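PDB 3V7D: cell division control protein 4 from Saccharomyces cerevisiae, which recognises phosphorylated target proteins, such as the CDK inhibitor SIC1, for ubiquitination by an SCF E3 ubiquitin ligase. Local coordinates for residues B[358-362]-B[363-367]; B[399-403]-B[404-408]. The protein carries 1 engineered substitution. All coordinates share one frame; numbering follows the deposited sequence.

How the contacts relate
Contacts 1 and 2 are matching beta hairpins. They lie in the sixth and seventh WD repeats, in neighbouring blades of the Cdc4 propeller. Their centres are about 9 Å apart. D403, in the turn of contact 2, reaches back to the turn of contact 1. Its OD1 lies 2.8 Å from S361 OG and 3.1 Å from K363 N, both probable hydrogen bonds. Nearer the strands, R359 CG packs on F399 CE2 at 3.4 Å. Both turns face the helical part of the chain: S67 touches D362, while E63 and N64 meet the contact 2 turn. Each hairpin also carries a serine, S367 or S408, bonded to a WD histidine.

Contact 1 of 2, residues B[358-362]-B[363-367]; sequences LRLSD and KFLVS
L358 meets S367 where the hairpin strands 355-360 and 364-369 lie side by side. The closest approach is from L358 CD2 to S367 CB, 3.8 Å. L358 CG is anti to the carbonyl carbon (chi1 -66°). With chi2 176° carrying CD1 onward, CD2 is the branch turned to S367 CB. Beyond the hairpin, L358 also packs against the adjoining blade, among others on I317 and I326. L365 lies on the same sheet face. Its CD1 sits 3.5 Å from R359 O, and its CB faces L360 CD1 at 4.2 Å. L360 CD1 also approaches F364 O at 3.6 Å. On the other face, R359 and V366 form the hydrogen-bonded pair. V366 N gives a nearly straight bond to R359 O (2.8 Å, 171° at the hydrogen), and R359 N returns one to V366 O in the carbonyl plane.

K363 lies in the tight turn. Its CG stands 3.5 Å above the F364 ring plane, over the ring centre. F386 also meets the F364 ring edge-to-face. S361 closes the turn with two bonds. S361 N donates to F364 O. In return, F364 N donates to S361 OG at 3.0 Å, so a side-chain oxygen takes the bond that the S361 carbonyl might have taken. S361 OG and K363 N also bond D403 of the next blade. At the far end, S367 OG bonds H351 NE2 and W377 NE1, part of the polar network familiar from WD repeats.

The chemistry is thus divided. Leucine branches fill one face and join this blade to its neighbour. The serine hydroxyls tie the turn and the strand end to residues beyond the hairpin, which probably limits their rotation.

Contact 2 of 2, residues B[399-403]-B[404-408]; sequences FYVSD and NILVS
S402 OG takes two backbone N-H groups in the turn between strands 396-401 and 405-410. N404 N and I405 N each lie 3.1 Å from it, with bent bonds of 146° and 145° at the hydrogen. The hydroxyl can reach both because it sits between the S402 N and carbonyl carbon (chi1 69°). S402 N in turn donates to I405 O at 2.9 Å. Further along, Y400 and V407 exchange two bonds. Y400 N gives to V407 O at 2.8 Å, and V407 N gives to Y400 O at 3.0 Å.

Other polar atoms find partners outside the hairpin. D403 OD1 bonds S361 OG and K363 N of the preceding hairpin. In buried N404, ND2 bonds E63 O and OD1 receives R420 NE. N404 O is met by Y106 OH of helix 87-106. Buried S408 OG bonds H390 NE2.

Apolar groups fill in around these bonds. The F399 and L406 side chains cross obliquely, with L406 CD1 3.6 Å from F399 CD2. V401 CG2 lies 4.1 Å from the same methyl. On the other face, W105 of the helix touches V407.

The bond from N404 N to S402 OG makes an ST turn, and I405 N shares the same oxygen. The hairpin itself is the first strand pair of a four-stranded antiparallel blade, as in WD40 beta-propellers, and the S408-H390 pair fits the polar network of that repeat.

Contact 1 of 2, residues B[358-362]-B[363-367]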
ATOM      1  N   LEU B 358      -8.997  -1.524 -14.268  1.00 30.19           N
ATOM      2  CA  LEU B 358      -9.247  -1.588 -12.829  1.00 32.36           C
ATOM      3  C   LEU B 358      -7.955  -1.836 -12.081  1.00 30.30           C
ATOM      4  O   LEU B 358      -7.120  -2.626 -12.521  1.00 34.91           O
ATOM      5  CB  LEU B 358     -10.208  -2.729 -12.489  1.00 32.55           C
ATOM      6  CG  LEU B 358     -11.652  -2.666 -12.963  1.00 33.93           C
ATOM      7  CD1 LEU B 358     -12.374  -3.957 -12.574  1.00 28.47           C
ATOM      8  CD2 LEU B 358     -12.347  -1.444 -12.381  1.00 28.81           C
ATOM      9  N   ARG B 359      -7.797  -1.166 -10.944  1.00 26.85           N
ATOM     10  CA  ARG B 359      -6.686  -1.442 -10.041  1.00 32.19           C
ATOM     11  C   ARG B 359      -7.186  -1.393  -8.607  1.00 36.61           C
ATOM     12  O   ARG B 359      -8.110  -0.643  -8.290  1.00 33.83           O
ATOM     13  CB  ARG B 359      -5.556  -0.431 -10.230  1.00 35.67           C
ATOM     14  CG  ARG B 359      -4.851  -0.515 -11.570  1.00 40.20           C
ATOM     15  CD  ARG B 359      -3.681  -1.455 -11.531  1.00 47.23           C
ATOM     16  NE  ARG B 359      -2.964  -1.465 -12.801  1.00 51.71           N
ATOM     17  CZ  ARG B 359      -2.050  -2.372 -13.123  1.00 50.92           C
ATOM     18  NH1 ARG B 359      -1.747  -3.337 -12.262  1.00 48.12           N
ATOM     19  NH2 ARG B 359      -1.444  -2.317 -14.301  1.00 48.74           N
ATOM     20  N   LEU B 360      -6.580  -2.199  -7.745  1.00 37.75           N
ATOM     21  CA  LEU B 360      -6.941  -2.216  -6.338  1.00 34.67           C
ATOM     22  C   LEU B 360      -5.700  -2.003  -5.486  1.00 36.47           C
ATOM     23  O   LEU B 360      -4.769  -2.807  -5.526  1.00 38.10           O
ATOM     24  CB  LEU B 360      -7.612  -3.541  -5.975  1.00 36.13           C
ATOM     25  CG  LEU B 360      -8.151  -3.707  -4.553  1.00 40.12           C
ATOM     26  CD1 LEU B 360      -9.192  -2.640  -4.234  1.00 38.19           C
ATOM     27  CD2 LEU B 360      -8.734  -5.107  -4.362  1.00 39.50           C
ATOM     28  N   SER B 361      -5.674  -0.900  -4.745  1.00 34.67           N
ATOM     29  CA  SER B 361      -4.647  -0.688  -3.734  1.00 35.34           C
ATOM     30  C   SER B 361      -5.275  -0.993  -2.385  1.00 35.10           C
ATOM     31  O   SER B 361      -6.460  -1.311  -2.316  1.00 37.58           O
ATOM     32  CB  SER B 361      -4.131   0.749  -3.760  1.00 33.45           C
ATOM     33  OG  SER B 361      -5.091   1.647  -3.229  1.00 37.28           O
ATOM     34  N   ASP B 362      -4.492  -0.894  -1.318  1.00 32.84           N
ATOM     35  CA  ASP B 362      -4.991  -1.195   0.022  1.00 35.31           C
ATOM     36  C   ASP B 362      -6.251  -0.406   0.384  1.00 35.62           C
ATOM     37  O   ASP B 362      -7.144  -0.938   1.038  1.00 39.69           O
ATOM     38  CB  ASP B 362      -3.906  -0.957   1.082  1.00 44.46           C
ATOM     39  CG  ASP B 362      -2.840  -2.036   1.083  1.00 59.74           C
ATOM     40  OD1 ASP B 362      -3.172  -3.203   0.781  1.00 63.02           O
ATOM     41  OD2 ASP B 362      -1.669  -1.717   1.390  1.00 66.33           O
ATOM     42  N   LYS B 363      -6.336   0.851  -0.047  1.00 36.67           N
ATOM     43  CA  LYS B 363      -7.483   1.677   0.325  1.00 43.44           C
ATOM     44  C   LYS B 363      -8.373   2.132  -0.839  1.00 37.36           C
ATOM     45  O   LYS B 363      -9.500   2.579  -0.619  1.00 38.45           O
ATOM     46  CB  LYS B 363      -7.037   2.880   1.167  1.00 49.10           C
ATOM     47  CG  LYS B 363      -6.276   3.933   0.410  1.00 52.81           C
ATOM     48  CD  LYS B 363      -5.698   4.989   1.354  1.00 62.26           C
ATOM     49  CE  LYS B 363      -6.784   5.860   1.975  1.00 64.81           C
ATOM     50  NZ  LYS B 363      -6.226   7.048   2.683  1.00 64.29           N
ATOM     51  N   PHE B 364      -7.887   2.006  -2.070  1.00 32.43           N
ATOM     52  CA  PHE B 364      -8.648   2.489  -3.223  1.00 33.56           C
ATOM     53  C   PHE B 364      -8.926   1.409  -4.267  1.00 33.45           C
ATOM     54  O   PHE B 364      -8.017   0.690  -4.682  1.00 37.10           O
ATOM     55  CB  PHE B 364      -7.903   3.625  -3.933  1.00 26.25           C
ATOM     56  CG  PHE B 364      -7.647   4.828  -3.081  1.00 25.06           C
ATOM     57  CD1 PHE B 364      -8.690   5.488  -2.453  1.00 25.82           C
ATOM     58  CD2 PHE B 364      -6.362   5.330  -2.949  1.00 25.40           C
ATOM     59  CE1 PHE B 364      -8.452   6.618  -1.682  1.00 25.48           C
ATOM     60  CE2 PHE B 364      -6.112   6.454  -2.183  1.00 26.38           C
ATOM     61  CZ  PHE B 364      -7.163   7.100  -1.546  1.00 25.89           C
ATOM     62  N   LEU B 365     -10.179   1.301  -4.697  1.00 36.48           N
ATOM     63  CA  LEU B 365     -10.476   0.670  -5.980  1.00 33.33           C
ATOM     64  C   LEU B 365     -10.431   1.795  -6.996  1.00 31.49           C
ATOM     65  O   LEU B 365     -11.061   2.835  -6.798  1.00 31.62           O
ATOM     66  CB  LEU B 365     -11.861   0.019  -5.988  1.00 31.02           C
ATOM     67  CG  LEU B 365     -12.342  -0.492  -7.355  1.00 30.19           C
ATOM     68  CD1 LEU B 365     -11.475  -1.641  -7.865  1.00 28.02           C
ATOM     69  CD2 LEU B 365     -13.812  -0.907  -7.316  1.00 30.27           C
ATOM     70  N   VAL B 366      -9.671   1.613  -8.069  1.00 32.12           N
ATOM     71  CA  VAL B 366      -9.550   2.666  -9.075  1.00 27.67           C
ATOM     72  C   VAL B 366      -9.975   2.172 -10.452  1.00 28.10           C
ATOM     73  O   VAL B 366      -9.600   1.078 -10.873  1.00 32.09           O
ATOM     74  CB  VAL B 366      -8.120   3.236  -9.144  1.00 29.68           C
ATOM     75  CG1 VAL B 366      -8.084   4.486 -10.022  1.00 27.33           C
ATOM     76  CG2 VAL B 366      -7.609   3.558  -7.748  1.00 25.80           C
ATOM     77  N   SER B 367     -10.758   2.988 -11.149  1.00 26.44           N
ATOM     78  CA  SER B 367     -11.276   2.619 -12.459  1.00 29.62           C
ATOM     79  C   SER B 367     -11.069   3.741 -13.471  1.00 31.26           C
ATOM     80  O   SER B 367     -11.109   4.930 -13.127  1.00 30.41           O
ATOM     81  CB  SER B 367     -12.762   2.285 -12.365  1.00 28.31           C
ATOM     82  OG  SER B 367     -13.489   3.407 -11.881  1.00 33.85           O
TER

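Contact 2 of 2, residues B[399-403]-B[404-408]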
ATOM      1  N   PHE B 399      -3.012   3.152 -16.481  1.00 27.63           N
ATOM      2  CA  PHE B 399      -2.710   3.872 -15.252  1.00 27.29           C
ATOM      3  C   PHE B 399      -2.162   2.908 -14.219  1.00 30.06           C
ATOM      4  O   PHE B 399      -2.327   1.697 -14.335  1.00 30.70           O
ATOM      5  CB  PHE B 399      -3.939   4.610 -14.702  1.00 28.71           C
ATOM      6  CG  PHE B 399      -4.921   3.723 -13.974  1.00 30.75           C
ATOM      7  CD1 PHE B 399      -5.964   3.117 -14.653  1.00 30.07           C
ATOM      8  CD2 PHE B 399      -4.815   3.518 -12.605  1.00 27.36           C
ATOM      9  CE1 PHE B 399      -6.876   2.315 -13.986  1.00 33.07           C
ATOM     10  CE2 PHE B 399      -5.717   2.715 -11.931  1.00 25.09           C
ATOM     11  CZ  PHE B 399      -6.752   2.114 -12.620  1.00 29.91           C
ATOM     12  N   TYR B 400      -1.503   3.451 -13.205  1.00 30.57           N
ATOM     13  CA  TYR B 400      -1.044   2.642 -12.092  1.00 27.56           C
ATOM     14  C   TYR B 400      -1.249   3.451 -10.834  1.00 28.81           C
ATOM     15  O   TYR B 400      -1.280   4.682 -10.885  1.00 28.93           O
ATOM     16  CB  TYR B 400       0.423   2.253 -12.255  1.00 27.03           C
ATOM     17  CG  TYR B 400       0.801   1.001 -11.484  1.00 32.12           C
ATOM     18  CD1 TYR B 400       0.596  -0.260 -12.031  1.00 28.68           C
ATOM     19  CD2 TYR B 400       1.363   1.082 -10.211  1.00 28.21           C
ATOM     20  CE1 TYR B 400       0.939  -1.407 -11.334  1.00 35.60           C
ATOM     21  CE2 TYR B 400       1.712  -0.064  -9.507  1.00 28.16           C
ATOM     22  CZ  TYR B 400       1.498  -1.302 -10.074  1.00 35.51           C
ATOM     23  OH  TYR B 400       1.841  -2.442  -9.381  1.00 40.36           O
ATOM     24  N   VAL B 401      -1.400   2.772  -9.703  1.00 26.89           N
ATOM     25  CA  VAL B 401      -1.809   3.478  -8.500  1.00 28.63           C
ATOM     26  C   VAL B 401      -1.328   2.828  -7.206  1.00 33.92           C
ATOM     27  O   VAL B 401      -1.184   1.605  -7.113  1.00 31.67           O
ATOM     28  CB  VAL B 401      -3.348   3.632  -8.467  1.00 27.95           C
ATOM     29  CG1 VAL B 401      -4.017   2.298  -8.135  1.00 19.98           C
ATOM     30  CG2 VAL B 401      -3.769   4.715  -7.479  1.00 28.71           C
ATOM     31  N   SER B 402      -1.059   3.674  -6.217  1.00 27.76           N
ATOM     32  CA  SER B 402      -0.827   3.239  -4.852  1.00 28.89           C
ATOM     33  C   SER B 402      -1.742   4.081  -3.974  1.00 31.54           C
ATOM     34  O   SER B 402      -2.538   4.866  -4.485  1.00 34.53           O
ATOM     35  CB  SER B 402       0.627   3.472  -4.454  1.00 22.79           C
ATOM     36  OG  SER B 402       0.898   4.863  -4.352  1.00 29.74           O
ATOM     37  N   ASP B 403      -1.627   3.934  -2.658  1.00 26.77           N
ATOM     38  CA  ASP B 403      -2.427   4.740  -1.745  1.00 29.85           C
ATOM     39  C   ASP B 403      -2.041   6.213  -1.826  1.00 28.21           C
ATOM     40  O   ASP B 403      -2.840   7.085  -1.512  1.00 32.77           O
ATOM     41  CB  ASP B 403      -2.284   4.249  -0.304  1.00 32.85           C
ATOM     42  CG  ASP B 403      -2.944   2.902  -0.070  1.00 37.10           C
ATOM     43  OD1 ASP B 403      -3.814   2.499  -0.878  1.00 33.34           O
ATOM     44  OD2 ASP B 403      -2.592   2.249   0.933  1.00 40.18           O
ATOM     45  N   ASN B 404      -0.816   6.480  -2.265  1.00 27.72           N
ATOM     46  CA  ASN B 404      -0.280   7.832  -2.271  1.00 28.24           C
ATOM     47  C   ASN B 404      -0.264   8.512  -3.640  1.00 30.45           C
ATOM     48  O   ASN B 404      -0.387   9.731  -3.732  1.00 31.26           O
ATOM     49  CB  ASN B 404       1.132   7.825  -1.688  1.00 29.90           C
ATOM     50  CG  ASN B 404       1.144   7.534  -0.200  1.00 31.91           C
ATOM     51  OD1 ASN B 404       0.285   8.007   0.541  1.00 35.60           O
ATOM     52  ND2 ASN B 404       2.116   6.751   0.244  1.00 32.09           N
ATOM     53  N   ILE B 405      -0.125   7.720  -4.699  1.00 30.58           N
ATOM     54  CA  ILE B 405       0.136   8.254  -6.029  1.00 26.20           C
ATOM     55  C   ILE B 405      -0.724   7.595  -7.103  1.00 29.41           C
ATOM     56  O   ILE B 405      -0.906   6.381  -7.102  1.00 26.91           O
ATOM     57  CB  ILE B 405       1.627   8.064  -6.409  1.00 32.04           C
ATOM     58  CG1 ILE B 405       2.521   8.985  -5.576  1.00 31.43           C
ATOM     59  CG2 ILE B 405       1.857   8.337  -7.890  1.00 29.53           C
ATOM     60  CD1 ILE B 405       2.470  10.434  -6.019  1.00 34.53           C
ATOM     61  N   LEU B 406      -1.254   8.411  -8.012  1.00 33.99           N
ATOM     62  CA  LEU B 406      -1.854   7.923  -9.248  1.00 31.87           C
ATOM     63  C   LEU B 406      -1.045   8.438 -10.441  1.00 34.00           C
ATOM     64  O   LEU B 406      -0.751   9.631 -10.531  1.00 32.53           O
ATOM     65  CB  LEU B 406      -3.306   8.390  -9.370  1.00 27.97           C
ATOM     66  CG  LEU B 406      -3.998   8.223 -10.730  1.00 28.73           C
ATOM     67  CD1 LEU B 406      -4.236   6.756 -11.047  1.00 27.61           C
ATOM     68  CD2 LEU B 406      -5.317   9.016 -10.811  1.00 21.81           C
ATOM     69  N   VAL B 407      -0.673   7.535 -11.341  1.00 27.86           N
ATOM     70  CA  VAL B 407      -0.058   7.923 -12.602  1.00 31.59           C
ATOM     71  C   VAL B 407      -0.939   7.397 -13.728  1.00 31.56           C
ATOM     72  O   VAL B 407      -1.251   6.214 -13.758  1.00 29.38           O
ATOM     73  CB  VAL B 407       1.366   7.346 -12.758  1.00 32.29           C
ATOM     74  CG1 VAL B 407       1.947   7.740 -14.109  1.00 35.27           C
ATOM     75  CG2 VAL B 407       2.268   7.826 -11.636  1.00 25.81           C
ATOM     76  N   SER B 408      -1.353   8.269 -14.642  1.00 30.88           N
ATOM     77  CA  SER B 408      -2.258   7.856 -15.719  1.00 27.51           C
ATOM     78  C   SER B 408      -1.755   8.291 -17.091  1.00 32.12           C
ATOM     79  O   SER B 408      -1.020   9.270 -17.216  1.00 35.87           O
ATOM     80  CB  SER B 408      -3.667   8.400 -15.477  1.00 27.44           C
ATOM     81  OG  SER B 408      -3.645   9.804 -15.262  1.00 26.10           O
TER